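Local coordinates for alpha-glucosidase YIHQ (Escherichia coli, PDB 5AEG), which hydrolyses sulfoquinovosyl diacylglycerides and simpler sulfoquinovosides such as sulfoquinovosyl glycerol, releasing sulfoquinovose for breakdown as a source of carbon and sulfur, at the calcium ion site. Numbering follows the deposited sequence.

The calcium ion site. Residues 153-157, 472-474, 481, 509. With CA (calcium ion), chain B.
In this glycoside hydrolase family 31 enzyme a seven-coordinate calcium ion pins loop 153-157 to the loop that carries Asp472, the probable proton donor. Six protein oxygens and one water are seen around the metal. Asp481 chelates it through both carboxylate oxygens, OD1 at 2.4 Å from the calcium and OD2 slightly farther out, a bidentate grip. Asp472 binds twice in another way, through its backbone O and through one carboxylate branch, OD2, 2.4 Å from the calcium. With chi1 at 54°, CG is tucked between its own backbone N and C, bringing the carboxylate to the same ion as its backbone O; the carboxylate's rotation turns OD1 away from the calcium. Gln153 arrives tip first: its chain bends at chi2 (-113°) to bring up the terminal amide, whose rotation presents OE1, 2.3 Å from the metal, rather than NE2. The carbonyl O of Gly154 adds a neutral ligand from the same loop.

Outside this shell, water 1 on the calcium is held by Asn474 OD1 and Thr509 OG1, the latter 2.7 Å away, so both residues reach the ion indirectly. The backbone N of Gly156 donates to Asp481 OD2 (2.8 Å, 154° at the hydrogen), OD2 accepting through its anti lone pair, on the side away from OD1, which helps fix the carboxylate's rotation. An alanine in place of Asp481 would remove both chelating oxygens and the acceptor for Gly156, and would probably weaken calcium binding and loosen loop 153-157. Arg157 braces that loop from within: its NE donates to Gln153 O at 2.9 Å, approaching from above the carbonyl plane. With Asp472 spending OD2 on the metal, the nearby positive charge may lower the pKa of its carboxylate; Asp405, the nucleophile, lies about 13 Å from the centre of the site.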
# COMPACT_ATOMS: atom_id res chain seq x y z
N GLN A 153 -5.88 -8.83 3.13
CA GLN A 153 -4.83 -8.52 4.06
C GLN A 153 -4.91 -9.30 5.43
O GLN A 153 -3.95 -9.38 6.18
CB GLN A 153 -4.96 -7.00 4.28
CG GLN A 153 -3.80 -6.35 5.05
CD GLN A 153 -4.24 -5.86 6.38
OE1 GLN A 153 -5.32 -6.20 6.86
NE2 GLN A 153 -3.42 -5.04 7.00
N GLY A 154 -6.07 -9.91 5.70
CA GLY A 154 -6.26 -10.68 6.88
C GLY A 154 -7.11 -9.94 7.90
O GLY A 154 -7.12 -8.73 7.94
N VAL A 155 -7.82 -10.69 8.76
CA VAL A 155 -8.56 -10.07 9.89
C VAL A 155 -7.92 -10.63 11.14
O VAL A 155 -8.07 -11.84 11.49
CB VAL A 155 -10.05 -10.48 9.79
CG1 VAL A 155 -10.83 -10.09 11.05
CG2 VAL A 155 -10.65 -10.02 8.45
N GLY A 156 -7.20 -9.79 11.86
CA GLY A 156 -6.38 -10.23 12.99
C GLY A 156 -4.89 -10.40 12.66
O GLY A 156 -4.03 -9.86 13.34
N ARG A 157 -4.59 -11.22 11.65
CA ARG A 157 -3.21 -11.36 11.09
C ARG A 157 -2.17 -11.97 12.01
O ARG A 157 -0.97 -11.85 11.76
CB ARG A 157 -2.74 -10.02 10.57
CG ARG A 157 -3.70 -9.37 9.56
CD ARG A 157 -3.30 -8.01 9.02
NE ARG A 157 -2.12 -8.22 8.08
CZ ARG A 157 -0.86 -8.15 8.44
NH1 ARG A 157 -0.55 -7.77 9.65
NH2 ARG A 157 0.14 -8.43 7.59
N ASP A 472 -8.18 -2.37 5.27
CA ASP A 472 -9.06 -2.82 6.42
C ASP A 472 -8.23 -3.06 7.63
O ASP A 472 -7.57 -4.06 7.72
CB ASP A 472 -9.84 -4.13 6.12
CG ASP A 472 -8.89 -5.36 5.64
OD1 ASP A 472 -8.40 -5.09 4.48
OD2 ASP A 472 -8.60 -6.49 6.33
N GLN A 473 -8.26 -2.11 8.60
CA GLN A 473 -7.85 -2.42 9.94
C GLN A 473 -9.08 -2.88 10.75
O GLN A 473 -10.19 -2.48 10.47
CB GLN A 473 -7.30 -1.14 10.69
CG GLN A 473 -5.86 -0.87 10.31
CD GLN A 473 -5.76 -0.30 8.93
OE1 GLN A 473 -6.28 0.78 8.68
NE2 GLN A 473 -5.12 -1.03 8.01
N ASN A 474 -8.84 -3.73 11.71
CA ASN A 474 -9.84 -3.98 12.72
C ASN A 474 -10.16 -2.69 13.47
O ASN A 474 -9.28 -1.84 13.67
CB ASN A 474 -9.34 -5.00 13.73
CG ASN A 474 -9.25 -6.46 13.15
OD1 ASN A 474 -9.72 -6.76 12.05
ND2 ASN A 474 -8.60 -7.34 13.88
N ASP A 481 -3.24 -5.72 13.40
CA ASP A 481 -4.33 -5.28 12.60
C ASP A 481 -5.11 -4.12 13.12
O ASP A 481 -6.20 -3.78 12.63
CB ASP A 481 -5.23 -6.50 12.27
CG ASP A 481 -5.92 -6.42 10.90
OD1 ASP A 481 -5.75 -5.51 10.04
OD2 ASP A 481 -6.74 -7.33 10.60
N THR A 509 -12.93 -2.94 10.07
CA THR A 509 -13.45 -4.31 10.17
C THR A 509 -14.14 -4.52 11.51
O THR A 509 -13.54 -4.43 12.59
CB THR A 509 -12.36 -5.37 10.00
OG1 THR A 509 -11.67 -5.22 8.75
CG2 THR A 509 -12.99 -6.76 10.08
CA CA B . -7.19 -6.36 8.27
O HOH W 1 -9.27 -6.24 9.43